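Local coordinates for cell wall surface anchor protein (Streptococcus agalactiae, PDB 4Z1P) that probably serves as a cell-wall-attached adhesin of the antigen I/II family, helping the streptococcus attach to surfaces or partner cells, at residues Asp59-Ala64 with Leu141-Lys146; Tyr278-Phe282 with Phe296-Ile302. All coordinates share one frame; numbering follows the deposited sequence.

Contact 1. Residues Asp59-Ala64 with Leu141-Lys146; sequences DQPNEA and LSFKVK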
loop_
_atom_site.group_PDB
_atom_site.type_symbol
_atom_site.label_atom_id
_atom_site.label_comp_id
_atom_site.label_asym_id
_atom_site.label_seq_id
_atom_site.Cartn_x
_atom_site.Cartn_y
_atom_site.Cartn_z
ATOM N N ASP A 59 -12.663 -15.963 0.068
ATOM C CA ASP A 59 -11.531 -15.050 -0.151
ATOM C C ASP A 59 -10.337 -15.420 0.765
ATOM O O ASP A 59 -10.501 -15.537 1.996
ATOM C CB ASP A 59 -11.914 -13.612 0.105
ATOM C CG ASP A 59 -10.788 -12.646 -0.247
ATOM O OD1 ASP A 59 -9.676 -12.649 0.396
ATOM O OD2 ASP A 59 -10.984 -11.883 -1.183
ATOM N N GLN A 60 -9.173 -15.682 0.169
ATOM C CA GLN A 60 -8.017 -16.077 0.936
ATOM C C GLN A 60 -6.908 -15.067 0.718
ATOM O O GLN A 60 -6.222 -15.091 -0.313
ATOM C CB GLN A 60 -7.643 -17.508 0.555
ATOM C CG GLN A 60 -6.232 -18.062 0.810
ATOM C CD GLN A 60 -5.980 -18.366 2.200
ATOM O OE1 GLN A 60 -5.819 -19.513 2.559
ATOM N NE2 GLN A 60 -5.910 -17.322 3.039
ATOM N N PRO A 61 -6.723 -14.182 1.670
ATOM C CA PRO A 61 -5.597 -13.250 1.693
ATOM C C PRO A 61 -4.325 -13.982 2.170
ATOM O O PRO A 61 -4.419 -14.968 2.896
ATOM C CB PRO A 61 -6.027 -12.197 2.732
ATOM C CG PRO A 61 -7.116 -12.796 3.509
ATOM C CD PRO A 61 -7.582 -14.047 2.869
ATOM N N ASN A 62 -3.160 -13.479 1.863
ATOM C CA ASN A 62 -1.929 -14.015 2.526
ATOM C C ASN A 62 -1.683 -13.306 3.866
ATOM O O ASN A 62 -2.497 -12.491 4.315
ATOM C CB ASN A 62 -0.752 -14.025 1.565
ATOM C CG ASN A 62 -0.104 -12.671 1.397
ATOM O OD1 ASN A 62 -0.685 -11.641 1.680
ATOM N ND2 ASN A 62 1.135 -12.683 0.924
ATOM N N GLU A 63 -0.566 -13.609 4.510
ATOM C CA GLU A 63 -0.318 -13.158 5.867
ATOM C C GLU A 63 -0.204 -11.645 5.966
ATOM O O GLU A 63 -0.104 -11.097 7.021
ATOM C CB GLU A 63 0.955 -13.890 6.415
ATOM C CG GLU A 63 2.278 -13.562 5.700
ATOM C CD GLU A 63 2.578 -14.327 4.396
ATOM O OE1 GLU A 63 1.721 -15.118 3.851
ATOM O OE2 GLU A 63 3.741 -14.136 3.903
ATOM N N ALA A 64 -0.138 -10.954 4.858
ATOM C CA ALA A 64 0.115 -9.527 4.956
ATOM C C ALA A 64 -1.076 -8.742 5.343
ATOM O O ALA A 64 -0.922 -7.608 5.812
ATOM C CB ALA A 64 0.651 -8.957 3.672
ATOM N N LEU A 141 -14.312 -5.459 -1.311
ATOM C CA LEU A 141 -13.609 -5.832 -0.066
ATOM C C LEU A 141 -12.394 -4.940 0.150
ATOM O O LEU A 141 -11.579 -4.798 -0.704
ATOM C CB LEU A 141 -13.163 -7.243 -0.122
ATOM C CG LEU A 141 -14.240 -8.310 -0.328
ATOM C CD1 LEU A 141 -13.555 -9.660 -0.576
ATOM C CD2 LEU A 141 -15.238 -8.370 0.833
ATOM N N SER A 142 -12.198 -4.417 1.333
ATOM C CA SER A 142 -11.032 -3.612 1.567
ATOM C C SER A 142 -10.262 -4.037 2.845
ATOM O O SER A 142 -10.836 -4.354 3.902
ATOM C CB SER A 142 -11.385 -2.106 1.569
ATOM O OG SER A 142 -11.602 -1.688 2.873
ATOM N N PHE A 143 -8.955 -4.051 2.717
ATOM C CA PHE A 143 -8.035 -4.572 3.774
ATOM C C PHE A 143 -6.991 -3.543 4.059
ATOM O O PHE A 143 -6.546 -2.840 3.138
ATOM C CB PHE A 143 -7.253 -5.808 3.299
ATOM C CG PHE A 143 -8.050 -7.092 3.192
ATOM C CD1 PHE A 143 -8.148 -7.989 4.273
ATOM C CD2 PHE A 143 -8.661 -7.460 1.990
ATOM C CE1 PHE A 143 -8.807 -9.214 4.107
ATOM C CE2 PHE A 143 -9.342 -8.656 1.861
ATOM C CZ PHE A 143 -9.386 -9.550 2.888
ATOM N N LYS A 144 -6.610 -3.455 5.320
ATOM C CA LYS A 144 -5.394 -2.785 5.719
ATOM C C LYS A 144 -4.275 -3.783 5.702
ATOM O O LYS A 144 -4.506 -5.003 5.677
ATOM C CB LYS A 144 -5.493 -2.217 7.100
ATOM C CG LYS A 144 -6.635 -1.310 7.385
ATOM C CD LYS A 144 -6.589 -0.050 6.578
ATOM C CE LYS A 144 -7.782 0.841 6.938
ATOM N NZ LYS A 144 -8.176 1.778 5.828
ATOM N N VAL A 145 -3.047 -3.287 5.777
ATOM C CA VAL A 145 -1.864 -4.159 5.743
ATOM C C VAL A 145 -1.389 -4.252 7.187
ATOM O O VAL A 145 -1.443 -3.265 7.927
ATOM C CB VAL A 145 -0.719 -3.543 4.881
ATOM C CG1 VAL A 145 0.494 -4.429 4.873
ATOM C CG2 VAL A 145 -1.204 -3.311 3.463
ATOM N N LYS A 146 -0.896 -5.416 7.574
ATOM C CA LYS A 146 -0.456 -5.615 8.958
ATOM C C LYS A 146 0.795 -4.780 9.183
ATOM O O LYS A 146 1.667 -4.767 8.358
ATOM C CB LYS A 146 -0.166 -7.057 9.282
ATOM C CG LYS A 146 -1.409 -7.903 9.551
ATOM C CD LYS A 146 -0.980 -9.334 9.830
ATOM C CE LYS A 146 -2.138 -10.236 10.282
ATOM N NZ LYS A 146 -1.995 -11.527 9.553
#
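Asp59 and Pro61 meet Leu141 and Phe143 across the interior of a β-sandwich, consistent with the immunoglobulin-like fold of antigen I/II C-terminal domains. Strand 55-61 belongs to the five-stranded sheet and strand 137-145 to the four-stranded one. At this point the two run nearly parallel, 17° apart, with axes 11.0 Å from each other, so the layer between them is filled by side chains. Pro61 crosses the Phe143 side chain at about a right angle, setting its CG 4.0 Å from Phe143 CE1. Beside it, the Asp59 side chain passes that of Phe143 in the opposite direction, its carboxylate plane turned 37° from the ring. Asp59 CG stands anti to the backbone N (chi1 -175°), which carries the carboxylate across the gap until OD2 lies 3.5 Å from Leu141 CD1. That methyl group offers OD2 no polar partner; Asn156 ND2 supplies the hydrogen bond, and Trp118 packs against both Asp59 and Leu141. Beyond the end of strand 55-61 the two segments draw together, and hydrogen bonds now cross directly between them. An Asx turn, with Asn62 OD1 accepting from Ala64 N at 3.3 Å, shapes the loop, and Ala64 O then takes a nearly straight bond from Lys146 N at 2.8 Å. Val145 CG1 packs against this same oxygen at 3.6 Å. The extended Lys146 side chain runs back over the loop and bends only at chi4, bringing NZ above the carbonyl plane of Glu63, 3.2 Å from Glu63 O.

Contact 2. Residues Tyr278-Phe282 with Phe296-Ile302; sequences YELAF and FGADDFI
Phe282 and Phe296 form a T-shaped pair at one end of a buried seam between the two sheets of a second β-sandwich, again consistent with the immunoglobulin-like antigen I/II fold. Strand 277-282 comes from the five-stranded sheet and strand 298-306 from the four-stranded one; they run roughly antiparallel. Among the aromatic contacts, the edge of Phe296 points at the face of Phe282, with planes at 89° and centroids 5.3 Å apart. CZ of Phe296 lands off-centre, near the rim, while Ala298 CB sits obliquely by the same ring, 3.8 Å from Phe282 CZ. Tyr225 adds a further edge-to-face partner for Phe296. At the other end a CH-π contact takes over: Ile302 CD1 lies over one face of Tyr278, 3.9 Å from the ring centroid. Apolar and polar groups meet in the middle, where Leu280 CB comes within 3.7 Å of Asp300 OD2. The polar contact is centred on the Tyr278 hydroxyl, which has the carboxylates of both Asp300 and Asp241 within hydrogen-bonding reach. The buried Asp300 also touches Asp241, and two acids sharing one hydroxyl could raise the pKa of one of them. With chi1 near 180° (-174°), Asp300 holds its carboxylate out to the edge of the tyrosine ring, 30° from coplanar, with Asp300 OD2 2.6 Å from Tyr278 OH.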
loop_
_atom_site.group_PDB
_atom_site.type_symbol
_atom_site.label_atom_id
_atom_site.label_comp_id
_atom_site.label_asym_id
_atom_site.label_seq_id
_atom_site.Cartn_x
_atom_site.Cartn_y
_atom_site.Cartn_z
ATOM N N TYR A 278 12.997 22.853 11.170
ATOM C CA TYR A 278 13.127 23.033 9.727
ATOM C C TYR A 278 12.161 22.071 8.986
ATOM O O TYR A 278 11.981 20.948 9.436
ATOM C CB TYR A 278 14.561 22.636 9.384
ATOM C CG TYR A 278 14.859 22.511 7.923
ATOM C CD1 TYR A 278 14.625 21.320 7.258
ATOM C CD2 TYR A 278 15.341 23.581 7.181
ATOM C CE1 TYR A 278 14.863 21.179 5.923
ATOM C CE2 TYR A 278 15.605 23.436 5.817
ATOM C CZ TYR A 278 15.371 22.217 5.203
ATOM O OH TYR A 278 15.656 22.030 3.894
ATOM N N GLU A 279 11.522 22.516 7.902
ATOM C CA GLU A 279 10.769 21.592 7.051
ATOM C C GLU A 279 11.008 21.975 5.649
ATOM O O GLU A 279 10.977 23.182 5.309
ATOM C CB GLU A 279 9.286 21.660 7.351
ATOM C CG GLU A 279 8.454 20.904 6.342
ATOM C CD GLU A 279 6.998 21.163 6.578
ATOM O OE1 GLU A 279 6.367 21.737 5.665
ATOM O OE2 GLU A 279 6.540 20.816 7.677
ATOM N N LEU A 280 11.274 20.980 4.829
ATOM C CA LEU A 280 11.267 21.153 3.409
ATOM C C LEU A 280 10.193 20.222 2.823
ATOM O O LEU A 280 10.233 18.977 3.045
ATOM C CB LEU A 280 12.618 20.834 2.820
ATOM C CG LEU A 280 12.665 21.082 1.297
ATOM C CD1 LEU A 280 14.056 21.427 0.762
ATOM C CD2 LEU A 280 12.068 19.935 0.483
ATOM N N ALA A 281 9.255 20.791 2.067
ATOM C CA ALA A 281 8.101 20.024 1.580
ATOM C C ALA A 281 7.917 20.231 0.130
ATOM O O ALA A 281 7.949 21.383 -0.366
ATOM C CB ALA A 281 6.818 20.394 2.334
ATOM N N PHE A 282 7.725 19.124 -0.582
ATOM C CA PHE A 282 7.364 19.232 -1.972
ATOM C C PHE A 282 5.915 19.630 -2.140
ATOM O O PHE A 282 5.020 19.239 -1.380
ATOM C CB PHE A 282 7.658 17.933 -2.716
ATOM C CG PHE A 282 9.070 17.830 -3.152
ATOM C CD1 PHE A 282 10.056 17.441 -2.273
ATOM C CD2 PHE A 282 9.430 18.156 -4.464
ATOM C CE1 PHE A 282 11.387 17.325 -2.693
ATOM C CE2 PHE A 282 10.748 18.100 -4.877
ATOM C CZ PHE A 282 11.743 17.674 -3.998
ATOM N N PHE A 296 11.104 8.558 -8.138
ATOM C CA PHE A 296 11.217 9.955 -7.712
ATOM C C PHE A 296 11.842 10.031 -6.371
ATOM O O PHE A 296 11.453 9.319 -5.417
ATOM C CB PHE A 296 9.872 10.624 -7.616
ATOM C CG PHE A 296 9.925 11.944 -6.917
ATOM C CD1 PHE A 296 10.337 13.075 -7.601
ATOM C CD2 PHE A 296 9.632 12.051 -5.580
ATOM C CE1 PHE A 296 10.448 14.287 -6.949
ATOM C CE2 PHE A 296 9.684 13.273 -4.936
ATOM C CZ PHE A 296 10.141 14.387 -5.609
ATOM N N GLY A 297 12.836 10.889 -6.260
ATOM C CA GLY A 297 13.331 11.159 -4.970
ATOM C C GLY A 297 14.248 12.388 -4.975
ATOM O O GLY A 297 14.705 12.849 -6.017
ATOM N N ALA A 298 14.540 12.865 -3.770
ATOM C CA ALA A 298 15.472 13.966 -3.602
ATOM C C ALA A 298 16.321 13.826 -2.365
ATOM O O ALA A 298 15.920 13.183 -1.349
ATOM C CB ALA A 298 14.710 15.266 -3.557
ATOM N N ASP A 299 17.509 14.458 -2.443
ATOM C CA ASP A 299 18.332 14.678 -1.278
ATOM C C ASP A 299 18.272 16.176 -0.907
ATOM O O ASP A 299 18.107 17.039 -1.801
ATOM C CB ASP A 299 19.768 14.272 -1.574
ATOM C CG ASP A 299 19.958 12.778 -1.746
ATOM O OD1 ASP A 299 19.180 11.975 -1.185
ATOM O OD2 ASP A 299 20.898 12.389 -2.452
ATOM N N ASP A 300 18.328 16.462 0.392
ATOM C CA ASP A 300 18.266 17.813 0.919
ATOM C C ASP A 300 19.537 18.032 1.753
ATOM O O ASP A 300 19.925 17.168 2.575
ATOM C CB ASP A 300 17.038 17.980 1.804
ATOM C CG ASP A 300 16.822 19.411 2.270
ATOM O OD1 ASP A 300 17.423 20.342 1.694
ATOM O OD2 ASP A 300 16.030 19.594 3.231
ATOM N N PHE A 301 20.186 19.165 1.530
ATOM C CA PHE A 301 21.451 19.491 2.152
ATOM C C PHE A 301 21.169 20.758 2.958
ATOM O O PHE A 301 20.766 21.750 2.376
ATOM C CB PHE A 301 22.457 19.782 1.089
ATOM C CG PHE A 301 22.866 18.589 0.301
ATOM C CD1 PHE A 301 23.875 17.768 0.757
ATOM C CD2 PHE A 301 22.165 18.220 -0.849
ATOM C CE1 PHE A 301 24.266 16.615 0.026
ATOM C CE2 PHE A 301 22.567 17.113 -1.598
ATOM C CZ PHE A 301 23.608 16.293 -1.153
ATOM N N ILE A 302 21.315 20.669 4.273
ATOM C CA ILE A 302 21.086 21.768 5.189
ATOM C C ILE A 302 22.415 22.301 5.727
ATOM O O ILE A 302 23.147 21.601 6.388
ATOM C CB ILE A 302 20.220 21.329 6.359
ATOM C CG1 ILE A 302 18.887 20.869 5.888
ATOM C CG2 ILE A 302 20.006 22.465 7.325
ATOM C CD1 ILE A 302 18.198 19.984 6.917
#

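Overall arrangement
Contacts 1 and 2 both lie between the sheets of a β-sandwich, in two successive sandwiches of the chain, but contact 1 uses the middle strand of the five-stranded sheet and contact 2 that strand's neighbour. Accordingly the strands of contact 1 run nearly parallel, whereas those of contact 2 run roughly antiparallel. They do not touch; their centres are 33 Å apart and their nearest atoms about 20 Å. Contact 2 is core throughout, all its touching residues buried, and relies on aromatic and aliphatic packing with one tyrosine–carboxylate meeting inside. Contact 1 grades from buried packing to a more open end, where carbonyls of exposed Glu63 and buried Ala64 take bonds from partly exposed Lys146.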